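PDB 6OBT: borrelidin polyketide synthase, type I from Streptomyces parvulus, which probably dehydrates beta-hydroxyacyl intermediates through its dehydratase domain during assembly of the borrelidin polyketide chain. Local coordinates for residues A43-A47 with W58-L62; S66-L70 with Y224-P228; W69-V75 with Y190-F196; D103-S109 with V148-I154. All coordinates share one frame; numbering follows the deposited sequence.

Interaction 1. Residues A43-A47 with W58-L62; sequences AFVPA and WTGRL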
# COMPACT_ATOMS: atom_id res chain seq x y z
N ALA A 43 -2.20 12.44 -10.45
CA ALA A 43 -3.66 12.32 -10.54
C ALA A 43 -4.11 10.86 -10.53
O ALA A 43 -5.09 10.51 -9.86
CB ALA A 43 -4.17 13.03 -11.79
N PHE A 44 -3.40 9.99 -11.25
CA PHE A 44 -3.80 8.59 -11.34
C PHE A 44 -3.33 7.76 -10.15
O PHE A 44 -3.99 6.77 -9.81
CB PHE A 44 -3.25 7.94 -12.61
CG PHE A 44 -3.91 8.41 -13.87
CD1 PHE A 44 -5.11 9.11 -13.84
CD2 PHE A 44 -3.32 8.16 -15.10
CE1 PHE A 44 -5.70 9.55 -15.02
CE2 PHE A 44 -3.90 8.60 -16.27
CZ PHE A 44 -5.10 9.29 -16.23
N VAL A 45 -2.20 8.09 -9.54
CA VAL A 45 -1.74 7.33 -8.38
C VAL A 45 -1.47 8.31 -7.24
O VAL A 45 -0.33 8.73 -7.02
CB VAL A 45 -0.52 6.46 -8.70
CG1 VAL A 45 -0.97 5.23 -9.47
CG2 VAL A 45 0.53 7.21 -9.50
N PRO A 46 -2.51 8.72 -6.51
CA PRO A 46 -2.34 9.77 -5.49
C PRO A 46 -1.59 9.34 -4.25
O PRO A 46 -1.22 10.22 -3.45
CB PRO A 46 -3.79 10.15 -5.14
CG PRO A 46 -4.64 9.57 -6.23
CD PRO A 46 -3.92 8.36 -6.71
N ALA A 47 -1.34 8.05 -4.05
CA ALA A 47 -0.72 7.57 -2.81
C ALA A 47 0.40 6.61 -3.15
O ALA A 47 0.33 5.87 -4.14
CB ALA A 47 -1.76 6.87 -1.91
N TRP A 58 2.85 2.50 -5.97
CA TRP A 58 1.92 3.61 -6.18
C TRP A 58 0.55 3.02 -6.45
O TRP A 58 0.42 2.02 -7.16
CB TRP A 58 2.36 4.52 -7.35
CG TRP A 58 3.53 5.44 -7.01
CD1 TRP A 58 3.49 6.79 -6.75
CD2 TRP A 58 4.90 5.05 -6.88
NE1 TRP A 58 4.76 7.26 -6.48
CE2 TRP A 58 5.64 6.21 -6.56
CE3 TRP A 58 5.58 3.83 -7.00
CZ2 TRP A 58 7.02 6.18 -6.34
CZ3 TRP A 58 6.95 3.81 -6.79
CH2 TRP A 58 7.65 4.98 -6.47
N THR A 59 -0.49 3.64 -5.88
CA THR A 59 -1.83 3.08 -5.93
C THR A 59 -2.82 4.15 -6.34
O THR A 59 -2.65 5.34 -6.03
CB THR A 59 -2.28 2.49 -4.55
OG1 THR A 59 -2.46 3.54 -3.60
CG2 THR A 59 -1.24 1.52 -4.00
N GLY A 60 -3.87 3.72 -7.03
CA GLY A 60 -4.95 4.61 -7.38
C GLY A 60 -6.18 3.84 -7.79
O GLY A 60 -6.17 2.61 -7.91
N ARG A 61 -7.26 4.59 -8.03
CA ARG A 61 -8.51 4.07 -8.57
C ARG A 61 -8.83 4.81 -9.86
O ARG A 61 -8.88 6.04 -9.87
CB ARG A 61 -9.65 4.26 -7.58
CG ARG A 61 -10.93 3.54 -7.95
CD ARG A 61 -11.97 3.69 -6.85
NE ARG A 61 -12.38 5.08 -6.66
CZ ARG A 61 -13.27 5.48 -5.76
NH1 ARG A 61 -13.85 4.59 -4.95
NH2 ARG A 61 -13.58 6.77 -5.65
N LEU A 62 -9.06 4.06 -10.94
CA LEU A 62 -9.42 4.63 -12.24
C LEU A 62 -10.88 4.33 -12.56
O LEU A 62 -11.34 3.20 -12.38
CB LEU A 62 -8.53 4.08 -13.36
CG LEU A 62 -7.06 4.47 -13.39
CD1 LEU A 62 -6.42 3.99 -14.69
CD2 LEU A 62 -6.86 5.97 -13.19
O HOH W 1 -6.60 7.52 -8.49
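Ala47 and Thr59 form an antiparallel hydrogen-bonded pair, and the bond between them, from Thr59 N to Ala47 O, measures 2.9 Å and is nearly straight (162° at the hydrogen). Ala47 O also receives the CA-H of Trp58. Upstream, the loop before strand 47-50 leaves the strand pattern but stays close to strand 58-62. Gly60 has no side chain to keep the loop off, and Phe44 O meets the CA-H of Gly60 head-on at 3.4 Å. The same carbonyl also accepts a hydrogen bond from a water, which in turn accepts one from Arg61 N, so water replaces a direct rung here. Val45 supplies a shorter but more bent CA-H contact, its CA lying 3.2 Å from Thr59 O. Beyond the backbone, Val45 CB rests 3.7 Å from Trp58 CB. With CG1 anti to the carbonyl carbon (chi1 -77°), the valine lays CG1 along the Thr59 peptide and turns CG2 to the indole. At the other end, Leu62 CD2 reaches Phe44 CD1 at 3.7 Å, the two side chains crossing at about a right angle.

Tyr67 and Tyr224 both pack edge-to-face with the Phe44 ring. Phe44, Val45 and Trp58 touch helix 83-97, whose Gln96 holds Trp58 NE1, while Pro46 and Ala47 pack on Val35 of the second subunit and Thr59 OG1 bonds to its O. The loop thus leads into the 47-50/55-62 pairing toward one edge of the hotdog sheet, where one direct bond and one water bridge link the backbones, supplemented by three CA-H...O contacts.

Interaction 2. Residues S66-L70 with Y224-P228; sequences SYPWL and YGLHP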
# COMPACT_ATOMS: atom_id res chain seq x y z
N SER A 66 -14.42 9.53 -12.61
CA SER A 66 -13.34 10.29 -12.00
C SER A 66 -12.50 11.03 -13.03
O SER A 66 -11.96 12.10 -12.73
CB SER A 66 -12.44 9.36 -11.18
OG SER A 66 -13.10 8.97 -9.98
N TYR A 67 -12.38 10.49 -14.24
CA TYR A 67 -11.63 11.13 -15.31
C TYR A 67 -12.42 10.96 -16.60
O TYR A 67 -12.09 10.13 -17.45
CB TYR A 67 -10.23 10.53 -15.45
CG TYR A 67 -9.54 10.22 -14.14
CD1 TYR A 67 -9.65 8.97 -13.55
CD2 TYR A 67 -8.76 11.18 -13.50
CE1 TYR A 67 -9.02 8.68 -12.36
CE2 TYR A 67 -8.13 10.91 -12.31
CZ TYR A 67 -8.26 9.66 -11.74
OH TYR A 67 -7.63 9.36 -10.55
N PRO A 68 -13.50 11.73 -16.77
CA PRO A 68 -14.37 11.51 -17.94
C PRO A 68 -13.67 11.68 -19.26
O PRO A 68 -14.10 11.08 -20.25
CB PRO A 68 -15.50 12.54 -17.75
CG PRO A 68 -15.02 13.49 -16.71
CD PRO A 68 -14.05 12.74 -15.85
N TRP A 69 -12.58 12.46 -19.32
CA TRP A 69 -11.87 12.63 -20.58
C TRP A 69 -11.21 11.34 -21.05
O TRP A 69 -10.81 11.26 -22.22
CB TRP A 69 -10.83 13.76 -20.46
CG TRP A 69 -9.81 13.54 -19.39
CD1 TRP A 69 -9.88 13.97 -18.09
CD2 TRP A 69 -8.59 12.81 -19.51
NE1 TRP A 69 -8.77 13.55 -17.40
CE2 TRP A 69 -7.96 12.84 -18.24
CE3 TRP A 69 -7.96 12.14 -20.56
CZ2 TRP A 69 -6.74 12.22 -18.00
CZ3 TRP A 69 -6.74 11.52 -20.32
CH2 TRP A 69 -6.14 11.57 -19.05
N LEU A 70 -11.10 10.32 -20.19
CA LEU A 70 -10.61 9.03 -20.65
C LEU A 70 -11.53 8.39 -21.70
O LEU A 70 -11.09 7.53 -22.46
CB LEU A 70 -10.43 8.09 -19.45
CG LEU A 70 -9.21 8.35 -18.55
CD1 LEU A 70 -9.22 7.47 -17.29
CD2 LEU A 70 -7.91 8.16 -19.32
N TYR A 224 -0.02 15.87 -13.53
CA TYR A 224 0.59 14.99 -14.50
C TYR A 224 2.01 15.47 -14.79
O TYR A 224 2.34 16.63 -14.59
CB TYR A 224 -0.23 14.94 -15.80
CG TYR A 224 -1.62 14.41 -15.58
CD1 TYR A 224 -1.87 13.05 -15.63
CD2 TYR A 224 -2.69 15.27 -15.35
CE1 TYR A 224 -3.13 12.55 -15.43
CE2 TYR A 224 -3.98 14.77 -15.16
CZ TYR A 224 -4.19 13.40 -15.20
OH TYR A 224 -5.45 12.88 -15.00
N GLY A 225 2.85 14.54 -15.24
CA GLY A 225 4.15 14.91 -15.74
C GLY A 225 3.92 15.47 -17.14
O GLY A 225 4.15 16.67 -17.39
N LEU A 226 3.45 14.61 -18.04
CA LEU A 226 2.96 15.00 -19.36
C LEU A 226 1.55 14.46 -19.53
O LEU A 226 1.36 13.23 -19.53
CB LEU A 226 3.88 14.48 -20.47
CG LEU A 226 3.47 14.86 -21.91
CD1 LEU A 226 3.51 16.38 -22.06
CD2 LEU A 226 4.39 14.21 -22.92
N HIS A 227 0.57 15.36 -19.66
CA HIS A 227 -0.83 14.94 -19.73
C HIS A 227 -1.01 13.82 -20.76
O HIS A 227 -0.53 13.96 -21.90
CB HIS A 227 -1.73 16.12 -20.10
CG HIS A 227 -3.19 15.86 -19.89
ND1 HIS A 227 -3.96 15.14 -20.78
CD2 HIS A 227 -4.02 16.23 -18.89
CE1 HIS A 227 -5.20 15.07 -20.33
NE2 HIS A 227 -5.27 15.73 -19.19
N PRO A 228 -1.72 12.74 -20.42
CA PRO A 228 -1.87 11.61 -21.37
C PRO A 228 -2.39 11.99 -22.74
O PRO A 228 -2.01 11.35 -23.74
CB PRO A 228 -2.84 10.68 -20.63
CG PRO A 228 -2.48 10.90 -19.18
CD PRO A 228 -2.16 12.37 -19.06
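Tyr224 brings its hydroxyl to the edge of the Trp69 indole, in the plane of the ring, with OH 3.3 Å from CZ2. This is an edge contact with a ring carbon, not a hydrogen bond, and the two side chains arrive from opposite directions. The hydroxyl also lies 4.0 Å from Tyr67 CD2, so it sits beside both aromatic residues of the 66-70 segment. Gly225 and Leu226 turn the chain away from the indole, and their backbone N atoms are both held by the carboxylate of Glu88.

His227 returns to the contact. Its CE1 stands 3.7 Å above one face of Trp69, offset toward the rim, and the planes are inclined by 43°. His227 is the N-cap of helix 228-236: ND1 caps Gly229 N, which helps hold the imidazole. Pro228 then closes the edge, with CG 3.7 Å from Trp69 CH2. With CG between its backbone N and carbonyl carbon (chi1 59°), the indole projects from the 3-10 turn toward all three; Leu70 CG lies over its other face.

The contact therefore joins the turn between strands 55-62 and 73-75 to the N-terminus of helix 228-236, with Tyr224 and Pro228 also touching helix 83-97.

Interaction 3. Residues W69-V75 with Y190-F196; sequences WLADHQV and YHYGPQF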
# COMPACT_ATOMS: atom_id res chain seq x y z
N TRP A 69 -12.58 12.46 -19.32
CA TRP A 69 -11.87 12.63 -20.58
C TRP A 69 -11.21 11.34 -21.05
O TRP A 69 -10.81 11.26 -22.22
CB TRP A 69 -10.83 13.76 -20.46
CG TRP A 69 -9.81 13.54 -19.39
CD1 TRP A 69 -9.88 13.97 -18.09
CD2 TRP A 69 -8.59 12.81 -19.51
NE1 TRP A 69 -8.77 13.55 -17.40
CE2 TRP A 69 -7.96 12.84 -18.24
CE3 TRP A 69 -7.96 12.14 -20.56
CZ2 TRP A 69 -6.74 12.22 -18.00
CZ3 TRP A 69 -6.74 11.52 -20.32
CH2 TRP A 69 -6.14 11.57 -19.05
N LEU A 70 -11.10 10.32 -20.19
CA LEU A 70 -10.61 9.03 -20.65
C LEU A 70 -11.53 8.39 -21.70
O LEU A 70 -11.09 7.53 -22.46
CB LEU A 70 -10.43 8.09 -19.45
CG LEU A 70 -9.21 8.35 -18.55
CD1 LEU A 70 -9.22 7.47 -17.29
CD2 LEU A 70 -7.91 8.16 -19.32
N ALA A 71 -12.80 8.81 -21.77
CA ALA A 71 -13.67 8.30 -22.83
C ALA A 71 -13.29 8.85 -24.20
O ALA A 71 -13.83 8.39 -25.21
CB ALA A 71 -15.13 8.63 -22.52
N ASP A 72 -12.39 9.82 -24.25
CA ASP A 72 -11.92 10.40 -25.51
C ASP A 72 -10.87 9.54 -26.21
O ASP A 72 -10.36 9.94 -27.26
CB ASP A 72 -11.34 11.80 -25.24
CG ASP A 72 -12.42 12.83 -24.94
OD1 ASP A 72 -12.07 13.97 -24.59
OD2 ASP A 72 -13.62 12.51 -25.06
N HIS A 73 -10.49 8.40 -25.63
CA HIS A 73 -9.57 7.45 -26.27
C HIS A 73 -10.30 6.11 -26.48
O HIS A 73 -10.24 5.24 -25.63
CB HIS A 73 -8.34 7.25 -25.42
CG HIS A 73 -7.28 6.42 -26.07
ND1 HIS A 73 -7.19 5.06 -25.89
CD2 HIS A 73 -6.26 6.77 -26.89
CE1 HIS A 73 -6.16 4.60 -26.59
NE2 HIS A 73 -5.58 5.61 -27.20
N GLN A 74 -10.93 5.96 -27.63
CA GLN A 74 -11.78 4.80 -27.92
C GLN A 74 -11.29 4.14 -29.20
O GLN A 74 -11.21 4.79 -30.24
CB GLN A 74 -13.24 5.22 -28.04
CG GLN A 74 -14.20 4.10 -28.41
CD GLN A 74 -15.49 4.66 -28.94
OE1 GLN A 74 -16.39 5.01 -28.18
NE2 GLN A 74 -15.58 4.80 -30.27
N VAL A 75 -10.95 2.85 -29.12
CA VAL A 75 -10.48 2.09 -30.27
C VAL A 75 -11.46 0.96 -30.51
O VAL A 75 -11.71 0.13 -29.61
CB VAL A 75 -9.05 1.56 -30.08
CG1 VAL A 75 -8.95 0.69 -28.86
CG2 VAL A 75 -8.60 0.79 -31.32
N TYR A 190 -10.10 4.37 -34.81
CA TYR A 190 -9.47 5.09 -33.71
C TYR A 190 -10.22 6.41 -33.53
O TYR A 190 -9.97 7.37 -34.26
CB TYR A 190 -7.98 5.29 -33.96
CG TYR A 190 -7.20 3.99 -33.97
CD1 TYR A 190 -6.27 3.70 -32.98
CD2 TYR A 190 -7.40 3.04 -34.97
CE1 TYR A 190 -5.57 2.49 -32.99
CE2 TYR A 190 -6.71 1.85 -34.99
CZ TYR A 190 -5.80 1.58 -34.00
OH TYR A 190 -5.12 0.38 -34.04
N HIS A 191 -11.13 6.45 -32.56
CA HIS A 191 -12.02 7.59 -32.38
C HIS A 191 -11.46 8.46 -31.26
O HIS A 191 -11.70 8.20 -30.08
CB HIS A 191 -13.45 7.12 -32.07
CG HIS A 191 -14.17 6.53 -33.25
ND1 HIS A 191 -13.89 5.28 -33.76
CD2 HIS A 191 -15.17 7.03 -34.02
CE1 HIS A 191 -14.69 5.03 -34.78
NE2 HIS A 191 -15.48 6.07 -34.96
N TYR A 192 -10.71 9.50 -31.64
CA TYR A 192 -10.07 10.40 -30.69
C TYR A 192 -11.03 11.52 -30.31
O TYR A 192 -11.54 12.23 -31.18
CB TYR A 192 -8.77 10.97 -31.25
CG TYR A 192 -7.66 9.95 -31.30
CD1 TYR A 192 -7.07 9.46 -30.14
CD2 TYR A 192 -7.25 9.41 -32.51
CE1 TYR A 192 -6.07 8.51 -30.19
CE2 TYR A 192 -6.26 8.46 -32.57
CZ TYR A 192 -5.68 8.00 -31.42
OH TYR A 192 -4.70 7.04 -31.52
N GLY A 193 -11.28 11.68 -29.02
CA GLY A 193 -12.20 12.69 -28.56
C GLY A 193 -11.51 14.02 -28.30
O GLY A 193 -10.31 14.18 -28.54
N PRO A 194 -12.28 15.00 -27.81
CA PRO A 194 -11.73 16.36 -27.66
C PRO A 194 -10.38 16.45 -26.97
O PRO A 194 -9.49 17.15 -27.44
CB PRO A 194 -12.83 17.06 -26.84
CG PRO A 194 -14.08 16.36 -27.23
CD PRO A 194 -13.71 14.93 -27.46
N GLN A 195 -10.20 15.75 -25.85
CA GLN A 195 -8.96 15.90 -25.10
C GLN A 195 -7.76 15.29 -25.80
O GLN A 195 -6.62 15.58 -25.41
CB GLN A 195 -9.11 15.29 -23.71
CG GLN A 195 -9.84 16.19 -22.74
CD GLN A 195 -8.91 17.14 -22.01
OE1 GLN A 195 -7.83 17.49 -22.50
NE2 GLN A 195 -9.33 17.57 -20.83
N PHE A 196 -7.97 14.46 -26.83
CA PHE A 196 -6.87 13.82 -27.54
C PHE A 196 -6.62 14.42 -28.92
O PHE A 196 -5.59 14.11 -29.53
CB PHE A 196 -7.11 12.31 -27.67
CG PHE A 196 -6.86 11.53 -26.38
CD1 PHE A 196 -5.71 10.78 -26.21
CD2 PHE A 196 -7.80 11.55 -25.36
CE1 PHE A 196 -5.48 10.07 -25.03
CE2 PHE A 196 -7.59 10.83 -24.16
CZ PHE A 196 -6.41 10.11 -24.00
O HOH W 2 -3.19 5.71 -29.37
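Asp72 grips the turn after strand 190-192 with both its backbone and its side chain. Its carbonyl O receives Gly193 N in a short, 2.6 Å hydrogen bond, and its carboxylate OD1 receives Gln195 N at 2.9 Å. The second bond is straight at the hydrogen (169°), yet the donor comes from above the carboxylate plane, 38° out of it. Holding CG anti to the carbonyl carbon (chi1 -73°) lays the carboxylate against Pro194, whose CD is 3.4 Å from OD2.

Past this anchor the chains run as an antiparallel ladder. Gln74 and His191 form its hydrogen-bonded pair: Gln74 O accepts His191 N at 2.9 Å, while the return bond from Gln74 N is weak. Their side chains run alongside each other on one face. On the other, Val75 CG2 makes a CH-pi contact over the Tyr190 ring. There too His73 CB sits 3.7 Å above the face of Phe196, its imidazole directed between Phe196 and Tyr192 in an aromatic cluster. The Trp69 indole meets Phe196 edge-on, with CE3 3.8 Å from CE2.

His73 opens an HxxxGxxxxP motif and residues 190-196 match the YxYGPxF part of GYxYGPxF, both signatures of polyketide synthase dehydratases. His73 also touches Asp232 of helix 228-236, consistent with the family's His-Asp pair. The ND1 bond to Leu80 O and packing on Phe196 and Tyr192 would limit the rotation of the imidazole, leaving NE2 beside a water, shared with Tyr192 OH, where a substrate could plausibly be met.

Interaction 4. Residues D103-S109 with V148-I154; sequences DELTLQS and VTHAEGI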
# COMPACT_ATOMS: atom_id res chain seq x y z
N ASP A 103 14.34 3.03 -18.93
CA ASP A 103 15.21 2.27 -19.83
C ASP A 103 14.40 1.42 -20.79
O ASP A 103 14.76 1.26 -21.96
CB ASP A 103 16.14 1.36 -19.01
CG ASP A 103 17.29 2.12 -18.36
OD1 ASP A 103 18.14 1.46 -17.72
OD2 ASP A 103 17.34 3.36 -18.47
N GLU A 104 13.28 0.87 -20.31
CA GLU A 104 12.54 -0.14 -21.05
C GLU A 104 11.14 -0.23 -20.45
O GLU A 104 11.00 -0.36 -19.23
CB GLU A 104 13.27 -1.48 -20.94
CG GLU A 104 13.26 -2.33 -22.18
CD GLU A 104 13.49 -3.79 -21.85
OE1 GLU A 104 12.72 -4.65 -22.34
OE2 GLU A 104 14.44 -4.08 -21.08
N LEU A 105 10.11 -0.18 -21.30
CA LEU A 105 8.75 -0.51 -20.86
C LEU A 105 8.03 -1.23 -21.99
O LEU A 105 8.02 -0.75 -23.13
CB LEU A 105 7.96 0.73 -20.43
CG LEU A 105 6.74 0.37 -19.57
CD1 LEU A 105 7.18 -0.14 -18.20
CD2 LEU A 105 5.78 1.53 -19.42
N THR A 106 7.45 -2.38 -21.68
CA THR A 106 6.78 -3.21 -22.67
C THR A 106 5.34 -3.38 -22.24
O THR A 106 5.08 -3.80 -21.10
CB THR A 106 7.46 -4.57 -22.79
OG1 THR A 106 8.89 -4.39 -22.81
CG2 THR A 106 7.02 -5.26 -24.08
N LEU A 107 4.41 -3.03 -23.12
CA LEU A 107 3.00 -3.14 -22.76
C LEU A 107 2.51 -4.56 -22.98
O LEU A 107 3.02 -5.29 -23.84
CB LEU A 107 2.16 -2.14 -23.55
CG LEU A 107 2.63 -0.69 -23.39
CD1 LEU A 107 1.73 0.30 -24.10
CD2 LEU A 107 2.77 -0.31 -21.92
N GLN A 108 1.52 -4.97 -22.18
CA GLN A 108 0.98 -6.32 -22.27
C GLN A 108 -0.52 -6.19 -22.51
O GLN A 108 -0.92 -5.60 -23.52
CB GLN A 108 1.35 -7.15 -21.05
CG GLN A 108 2.85 -7.29 -20.83
CD GLN A 108 3.17 -8.18 -19.64
OE1 GLN A 108 2.27 -8.78 -19.05
NE2 GLN A 108 4.45 -8.27 -19.29
N SER A 109 -1.35 -6.66 -21.60
CA SER A 109 -2.79 -6.62 -21.79
C SER A 109 -3.29 -5.18 -21.74
O SER A 109 -2.83 -4.40 -20.90
CB SER A 109 -3.49 -7.44 -20.69
OG SER A 109 -2.88 -8.71 -20.55
N VAL A 148 -4.24 -8.08 -13.28
CA VAL A 148 -3.86 -8.14 -14.69
C VAL A 148 -2.63 -7.28 -14.86
O VAL A 148 -2.59 -6.15 -14.37
CB VAL A 148 -4.98 -7.64 -15.63
CG1 VAL A 148 -4.48 -7.62 -17.08
CG2 VAL A 148 -6.21 -8.53 -15.52
N THR A 149 -1.61 -7.81 -15.54
CA THR A 149 -0.38 -7.07 -15.76
C THR A 149 -0.48 -6.30 -17.08
O THR A 149 -0.71 -6.89 -18.14
CB THR A 149 0.84 -8.00 -15.78
OG1 THR A 149 0.84 -8.83 -14.61
CG2 THR A 149 2.15 -7.19 -15.87
N HIS A 150 -0.31 -4.98 -17.00
CA HIS A 150 -0.44 -4.13 -18.17
C HIS A 150 0.90 -3.66 -18.71
O HIS A 150 0.95 -3.27 -19.88
CB HIS A 150 -1.31 -2.90 -17.83
CG HIS A 150 -2.71 -3.26 -17.44
ND1 HIS A 150 -3.60 -3.84 -18.32
CD2 HIS A 150 -3.35 -3.17 -16.25
CE1 HIS A 150 -4.74 -4.08 -17.70
NE2 HIS A 150 -4.61 -3.68 -16.44
N ALA A 151 1.96 -3.72 -17.92
CA ALA A 151 3.27 -3.29 -18.41
C ALA A 151 4.36 -3.78 -17.45
O ALA A 151 4.13 -3.91 -16.25
CB ALA A 151 3.35 -1.77 -18.56
N GLU A 152 5.54 -4.04 -18.01
CA GLU A 152 6.72 -4.40 -17.23
C GLU A 152 7.92 -3.70 -17.84
O GLU A 152 7.96 -3.47 -19.06
CB GLU A 152 6.94 -5.92 -17.19
CG GLU A 152 5.83 -6.67 -16.43
CD GLU A 152 6.12 -8.14 -16.23
OE1 GLU A 152 5.55 -8.97 -16.97
OE2 GLU A 152 6.90 -8.48 -15.32
N GLY A 153 8.87 -3.33 -17.00
CA GLY A 153 10.02 -2.62 -17.53
C GLY A 153 11.09 -2.38 -16.49
O GLY A 153 11.09 -2.97 -15.40
N ILE A 154 12.01 -1.49 -16.86
CA ILE A 154 13.26 -1.23 -16.14
C ILE A 154 13.45 0.27 -16.05
O ILE A 154 13.40 0.97 -17.07
CB ILE A 154 14.47 -1.86 -16.85
CG1 ILE A 154 14.21 -3.32 -17.23
CG2 ILE A 154 15.76 -1.67 -16.04
CD1 ILE A 154 14.43 -4.28 -16.11
O HOH W 3 -1.09 -2.50 -21.68
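A classic beta bulge begins this antiparallel strand pair, with Asp103 and Glu104 both facing Ile154. Glu104 and Ile154 exchange backbone bonds, the closer from Ile154 N to Glu104 O at 2.8 Å. Thr106 and Glu152 do the same at the next hydrogen-bonded pair. Gly153 lies between the two pairs; with no side chain there, its CA comes within 3.0 Å of Glu104 O, and Leu105 CD1 reaches over to Glu152 O at 3.5 Å. On the same face Ala151 CB lodges against Leu107 CD2, 3.7 Å away.

Where the first strand ends, Gln108 N still donates to His150 O at 2.9 Å, from above the carbonyl plane, and side-chain bonds join it. Gln108 NE2 donates at 2.7 Å to Glu152 OE1, which accepts through its anti lone pair, pointing away from the other oxygen; the two flat groups are turned 64° apart. His150 ND1 donates to Ser109 O at 2.8 Å, almost straight (171°) and in the imidazole plane. NE2 is bonded to Ser140 OG, so both ring nitrogens are engaged and the ring's rotation is fixed. A water donates to both Ser109 O and His150 O, bridging the two carbonyls.

Strand 101-107 lies between strands 148-156 and 254-263, and strand 134-142 flanks the far side of 148-156, where His150 and Ala151 make a second bulge opposite Met138. Leu105 and Leu107 turn to Trp86 of helix 83-97.

In the fold
Interactions 1, 2 and 3 form a continuous chain of contacts. Phe44 connects the first two, its CE1 lying 3.3 Å from Tyr224 OH, and Tyr67 OH bonds to Ala43 O at 2.9 Å. Trp69 belongs to both interactions 2 and 3, and its CH2 also lies 3.8 Å from Phe44 CZ. Interactions 2 and 3 have centres about 11 Å apart and meet at helix 228-236, which carries Asp232 beside His73, the pair that probably forms the catalytic dyad, as in related dehydratases. Interaction 4 stands apart, its centre about 22 Å from that of interaction 3. Helix 83-97 touches interactions 1, 2 and 4, as the central helix of one hotdog in the family's double-hotdog fold.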